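Local atomic coordinates of DUF2020 domain-containing protein (Corynebacterium diphtheriae, PDB entry 3V7B), a protein that is of unknown function but belongs to the DUF2020 family, grouped with the Mog1p and PsbP-like proteins. Residues A37-Q42 / E139-E144; D87-I92 / V127-Q132. All coordinates share one frame; numbering follows the deposited sequence.

Contact 1 (A37-Q42 / E139-E144)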
loop_
_atom_site.group_PDB
_atom_site.type_symbol
_atom_site.label_atom_id
_atom_site.label_comp_id
_atom_site.label_asym_id
_atom_site.label_seq_id
_atom_site.Cartn_x
_atom_site.Cartn_y
_atom_site.Cartn_z
ATOM N N ALA A 37 -0.600 8.824 10.809
ATOM C CA ALA A 37 -1.842 9.298 11.495
ATOM C C ALA A 37 -2.200 10.689 11.029
ATOM O O ALA A 37 -3.373 10.968 10.670
ATOM C CB ALA A 37 -1.740 9.202 13.013
ATOM N N ASP A 38 -1.194 11.565 10.915
ATOM C CA ASP A 38 -1.443 12.954 10.449
ATOM C C ASP A 38 -1.876 13.036 9.001
ATOM O O ASP A 38 -2.783 13.782 8.671
ATOM C CB ASP A 38 -0.205 13.823 10.688
ATOM C CG ASP A 38 -0.042 14.184 12.163
ATOM O OD1 ASP A 38 -1.077 14.321 12.850
ATOM O OD2 ASP A 38 1.092 14.307 12.672
ATOM N N THR A 39 -1.207 12.292 8.137
ATOM C CA THR A 39 -1.500 12.246 6.666
ATOM C C THR A 39 -2.854 11.648 6.369
ATOM O O THR A 39 -3.689 12.281 5.692
ATOM C CB THR A 39 -0.432 11.438 5.910
ATOM O OG1 THR A 39 0.848 12.000 6.212
ATOM C CG2 THR A 39 -0.709 11.507 4.331
ATOM N N ASN A 40 -3.107 10.465 6.945
ATOM C CA ASN A 40 -4.405 9.756 6.716
ATOM C C ASN A 40 -5.552 10.404 7.539
ATOM O O ASN A 40 -6.631 10.577 7.031
ATOM C CB ASN A 40 -4.309 8.280 6.972
ATOM C CG ASN A 40 -5.367 7.481 6.239
ATOM O OD1 ASN A 40 -6.140 6.742 6.843
ATOM N ND2 ASN A 40 -5.335 7.551 4.956
ATOM N N GLY A 41 -5.286 10.795 8.771
ATOM C CA GLY A 41 -6.235 11.645 9.469
ATOM C C GLY A 41 -6.961 11.051 10.648
ATOM O O GLY A 41 -7.807 11.743 11.236
ATOM N N GLN A 42 -6.615 9.833 11.035
ATOM C CA GLN A 42 -7.254 9.192 12.176
ATOM C C GLN A 42 -6.236 8.759 13.181
ATOM O O GLN A 42 -5.131 8.311 12.822
ATOM C CB GLN A 42 -8.061 7.972 11.756
ATOM C CG GLN A 42 -9.186 8.290 10.797
ATOM C CD GLN A 42 -10.011 7.044 10.422
ATOM O OE1 GLN A 42 -9.495 5.931 10.348
ATOM N NE2 GLN A 42 -11.308 7.244 10.255
ATOM N N GLU A 139 -1.684 8.573 -2.212
ATOM C CA GLU A 139 -0.559 8.979 -3.074
ATOM C C GLU A 139 0.644 9.436 -2.258
ATOM O O GLU A 139 1.743 9.080 -2.539
ATOM C CB GLU A 139 -1.009 10.076 -4.002
ATOM C CG GLU A 139 0.100 10.632 -4.855
ATOM C CD GLU A 139 -0.440 11.620 -5.893
ATOM O OE1 GLU A 139 -1.601 11.461 -6.341
ATOM O OE2 GLU A 139 0.322 12.516 -6.257
ATOM N N LEU A 140 0.414 10.209 -1.209
ATOM C CA LEU A 140 1.506 10.712 -0.334
ATOM C C LEU A 140 2.197 9.600 0.397
ATOM O O LEU A 140 3.427 9.565 0.483
ATOM C CB LEU A 140 0.958 11.706 0.681
ATOM C CG LEU A 140 0.489 13.077 0.179
ATOM C CD1 LEU A 140 -0.300 13.858 1.257
ATOM C CD2 LEU A 140 1.714 13.857 -0.324
HETATM N N MSE A 141 1.389 8.651 0.870
HETATM C CA MSE A 141 1.940 7.480 1.512
HETATM C C MSE A 141 2.762 6.605 0.550
HETATM O O MSE A 141 3.816 6.120 0.910
HETATM C CB MSE A 141 0.787 6.703 2.224
HETATM C CG MSE A 141 0.269 7.411 3.430
HETATM SE SE MSE A 141 -1.046 6.387 4.460
HETATM C CE MSE A 141 -2.613 6.572 3.338
ATOM N N ALA A 142 2.254 6.366 -0.654
ATOM C CA ALA A 142 3.013 5.570 -1.631
ATOM C C ALA A 142 4.322 6.223 -1.960
ATOM O O ALA A 142 5.377 5.556 -2.005
ATOM C CB ALA A 142 2.237 5.342 -2.896
ATOM N N LYS A 143 4.297 7.511 -2.243
ATOM C CA LYS A 143 5.514 8.258 -2.543
ATOM C C LYS A 143 6.533 8.217 -1.421
ATOM O O LYS A 143 7.714 8.032 -1.662
ATOM C CB LYS A 143 5.163 9.694 -2.898
ATOM C CG LYS A 143 4.443 9.775 -4.230
ATOM C CD LYS A 143 4.052 11.230 -4.569
ATOM C CE LYS A 143 5.187 11.937 -5.288
ATOM N NZ LYS A 143 5.883 12.881 -4.385
ATOM N N GLU A 144 6.056 8.337 -0.192
ATOM C CA GLU A 144 6.923 8.311 0.956
ATOM C C GLU A 144 7.554 6.963 1.151
ATOM O O GLU A 144 8.776 6.886 1.398
ATOM C CB GLU A 144 6.162 8.725 2.210
ATOM C CG GLU A 144 6.963 8.779 3.520
ATOM C CD GLU A 144 8.232 9.640 3.469
ATOM O OE1 GLU A 144 8.338 10.556 2.629
ATOM O OE2 GLU A 144 9.147 9.352 4.287
#
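Thr39, in the last turn of helix 33-40, faces Leu140 of helix 135-149 with their CA atoms 7.8 Å apart, the closest CA pair between 37-42 and 139-144. This is helix-on-helix packing on one face of the antiparallel sheet, in a layered alpha/beta domain consistent with the Mog1p/PsbP clan. The interface is small, 175 Å² over both sides, and rests on van der Waals packing, with no hydrogen bond across it. Thr39 divides its two branches between the helices. OG1 lies beside its own backbone N (chi1 -55°) and is held there by a hydrogen bond to the carbonyl of Trp35, one turn earlier. The methyl is thereby directed across the gap, where CG2 rests 3.9 Å from Leu140 CD1 and 4.0 Å from Leu140 CB, touching that side chain both near its root and at one branch tip. The same CG2 reaches the flank of the next residue, 4.3 Å from CG of Met141. Met141, deposited as selenomethionine, enters deeper, between helix 33-40 and the sheet, where it also packs on Trp35, Val36, Val128 and Ser130. Its chain runs extended to SE and bends only at the last torsion (chi3 -76°), which brings the terminal methyl against the buried side chain of Asn40. At Gly41 the helix breaks with positive phi (112°), although Gly41 N still closes the final turn on the carbonyl O of Ala37 at 2.7 Å. Lys137, from the first turn of helix 135-149, donates through NZ to the carbonyl O of Asn40, which probably places a positive charge at the C-terminal end of helix 33-40. The Met141 side chain runs obliquely across that of Asn40, with CE 4.1 Å from Asn40 CG.

Contact 2 (D87-I92 / V127-Q132)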
loop_
_atom_site.group_PDB
_atom_site.type_symbol
_atom_site.label_atom_id
_atom_site.label_comp_id
_atom_site.label_asym_id
_atom_site.label_seq_id
_atom_site.Cartn_x
_atom_site.Cartn_y
_atom_site.Cartn_z
ATOM N N ASP A 87 -3.225 -3.521 -11.904
ATOM C CA ASP A 87 -4.517 -3.533 -12.556
ATOM C C ASP A 87 -5.561 -4.176 -11.673
ATOM O O ASP A 87 -6.742 -3.808 -11.726
ATOM C CB ASP A 87 -4.433 -4.293 -13.917
ATOM C CG ASP A 87 -3.663 -3.552 -14.948
ATOM O OD1 ASP A 87 -3.167 -2.414 -14.663
ATOM O OD2 ASP A 87 -3.584 -4.099 -16.090
ATOM N N TRP A 88 -5.176 -5.122 -10.845
ATOM C CA TRP A 88 -6.136 -5.690 -9.878
ATOM C C TRP A 88 -6.537 -4.677 -8.818
ATOM O O TRP A 88 -7.749 -4.455 -8.609
ATOM C CB TRP A 88 -5.524 -6.935 -9.280
ATOM C CG TRP A 88 -6.079 -7.374 -7.965
ATOM C CD1 TRP A 88 -7.292 -8.007 -7.712
ATOM C CD2 TRP A 88 -5.430 -7.219 -6.640
ATOM N NE1 TRP A 88 -7.454 -8.226 -6.339
ATOM C CE2 TRP A 88 -6.365 -7.793 -5.651
ATOM C CE3 TRP A 88 -4.214 -6.697 -6.197
ATOM C CZ2 TRP A 88 -6.069 -7.821 -4.294
ATOM C CZ3 TRP A 88 -3.943 -6.703 -4.838
ATOM C CH2 TRP A 88 -4.844 -7.268 -3.910
ATOM N N ALA A 89 -5.539 -3.971 -8.248
ATOM C CA ALA A 89 -5.784 -3.004 -7.166
ATOM C C ALA A 89 -6.506 -1.743 -7.669
ATOM O O ALA A 89 -7.320 -1.173 -6.960
ATOM C CB ALA A 89 -4.499 -2.611 -6.486
ATOM N N ALA A 90 -6.188 -1.351 -8.918
ATOM C CA ALA A 90 -6.643 -0.094 -9.552
ATOM C C ALA A 90 -7.108 -0.406 -10.964
ATOM O O ALA A 90 -6.366 -0.207 -11.905
ATOM C CB ALA A 90 -5.557 1.020 -9.514
ATOM N N PRO A 91 -8.365 -0.868 -11.097
ATOM C CA PRO A 91 -8.815 -1.357 -12.439
ATOM C C PRO A 91 -8.836 -0.232 -13.481
ATOM O O PRO A 91 -9.184 0.912 -13.159
ATOM C CB PRO A 91 -10.235 -1.913 -12.177
ATOM C CG PRO A 91 -10.230 -2.269 -10.709
ATOM C CD PRO A 91 -9.302 -1.268 -10.013
ATOM N N ILE A 92 -8.585 -0.629 -14.728
ATOM C CA ILE A 92 -8.317 0.261 -15.841
ATOM C C ILE A 92 -9.548 1.107 -16.034
ATOM O O ILE A 92 -9.399 2.303 -16.228
ATOM C CB ILE A 92 -8.029 -0.496 -17.151
ATOM C CG1 ILE A 92 -6.695 -1.240 -17.107
ATOM C CG2 ILE A 92 -7.980 0.465 -18.342
ATOM C CD1 ILE A 92 -5.511 -0.345 -16.885
ATOM N N VAL A 127 1.291 -0.632 -3.626
ATOM C CA VAL A 127 -0.154 -0.339 -3.537
ATOM C C VAL A 127 -0.448 0.222 -2.126
ATOM O O VAL A 127 -0.016 -0.328 -1.114
ATOM C CB VAL A 127 -1.019 -1.635 -3.741
ATOM C CG1 VAL A 127 -2.506 -1.374 -3.606
ATOM C CG2 VAL A 127 -0.679 -2.360 -5.073
ATOM N N VAL A 128 -1.259 1.261 -2.054
ATOM C CA VAL A 128 -1.647 1.791 -0.803
ATOM C C VAL A 128 -3.147 1.947 -0.915
ATOM O O VAL A 128 -3.625 2.460 -1.937
ATOM C CB VAL A 128 -0.997 3.170 -0.525
ATOM C CG1 VAL A 128 -1.542 3.843 0.703
ATOM C CG2 VAL A 128 0.530 3.091 -0.382
ATOM N N TRP A 129 -3.835 1.453 0.112
ATOM C CA TRP A 129 -5.252 1.635 0.280
ATOM C C TRP A 129 -5.415 2.524 1.518
ATOM O O TRP A 129 -4.672 2.381 2.502
ATOM C CB TRP A 129 -5.896 0.292 0.561
ATOM C CG TRP A 129 -5.966 -0.646 -0.596
ATOM C CD1 TRP A 129 -6.900 -0.693 -1.589
ATOM C CD2 TRP A 129 -5.074 -1.752 -0.845
ATOM N NE1 TRP A 129 -6.684 -1.759 -2.418
ATOM C CE2 TRP A 129 -5.579 -2.428 -2.028
ATOM C CE3 TRP A 129 -3.948 -2.266 -0.189
ATOM C CZ2 TRP A 129 -4.993 -3.553 -2.513
ATOM C CZ3 TRP A 129 -3.325 -3.382 -0.708
ATOM C CH2 TRP A 129 -3.802 -4.023 -1.825
ATOM N N SER A 130 -6.376 3.418 1.460
ATOM C CA SER A 130 -6.765 4.233 2.596
ATOM C C SER A 130 -8.268 4.136 2.805
ATOM O O SER A 130 -9.011 3.987 1.857
ATOM C CB SER A 130 -6.427 5.702 2.348
ATOM O OG SER A 130 -7.109 6.557 3.269
ATOM N N ASN A 131 -8.699 4.283 4.053
ATOM C CA ASN A 131 -10.141 4.292 4.366
ATOM C C ASN A 131 -10.753 5.658 4.106
ATOM O O ASN A 131 -11.942 5.838 4.334
ATOM C CB ASN A 131 -10.445 3.787 5.808
ATOM C CG ASN A 131 -10.036 4.778 6.886
ATOM O OD1 ASN A 131 -9.375 5.773 6.617
ATOM N ND2 ASN A 131 -10.450 4.501 8.144
ATOM N N GLN A 132 -9.919 6.619 3.670
ATOM C CA GLN A 132 -10.343 8.005 3.420
ATOM C C GLN A 132 -10.762 8.212 1.973
ATOM O O GLN A 132 -10.406 7.436 1.112
ATOM C CB GLN A 132 -9.171 8.950 3.752
ATOM C CG GLN A 132 -8.698 8.764 5.174
ATOM C CD GLN A 132 -9.695 9.255 6.205
ATOM O OE1 GLN A 132 -10.212 10.348 6.094
ATOM N NE2 GLN A 132 -9.946 8.455 7.230
HETATM O O HOH W 1 -8.476 -2.097 -4.775
#
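A small aromatic and aliphatic cluster seats the end of helix 79-89 on the sheet, with Trp88 and Ala89 meeting Val127 and Trp129 of strand 124-130. Ala89 CB lies 3.7 Å from Val127 CG1 and 4.1 Å from Trp129 CZ2, so one methyl touches two residues, i and i+2, on the same face of the strand. Val127 CG1 also lies over one face of the Trp129 indole, offset toward its rim. With CG anti to the backbone N (chi1 159°), the Trp88 ring is carried alongside Ala89 to the far edge of Trp129, where Trp88 CH2 lies 4.0 Å from Trp129 CZ2. The planes of the two six-membered rings are inclined at 79° with centroids 5.9 Å apart. A water in the plane of the Trp129 ring accepts from NE1 at 3.0 Å and donates to Ala89 O at 2.6 Å, bridging the indole to the helix end. A bound ethanediol, probably from the crystallisation liquor, lies about 4 Å from the Trp129 side chain. Beyond the pair, Phe12 meets Trp88 edge-to-face and Leu15 touches both tryptophans, while Met72 of strand 69-75 and Ala118 of strand 114-121 line the sheet floor on which helix 79-89 rests.

Overall arrangement
The two contacts lie on opposite faces of the antiparallel sheet, their centres about 14 Å apart. Strand 124-130, the fourth of the seven across the sheet, serves both: Val127 and Trp129 pack against helix 79-89 in contact 2, whereas Val128 and Ser130 touch helix 135-149 of contact 1. Along the chain the segments run 37-42, 87-92, 127-132, 139-144, so contact 1 encloses contact 2, and the strand leads through a short loop into the C-terminal helix. At the strand's end, Asn131 ND2 is hydrogen-bonded to Gln42 OE1, joining the contacts physically. Together they tie helices from early, middle and late sequence to a single three-layered domain.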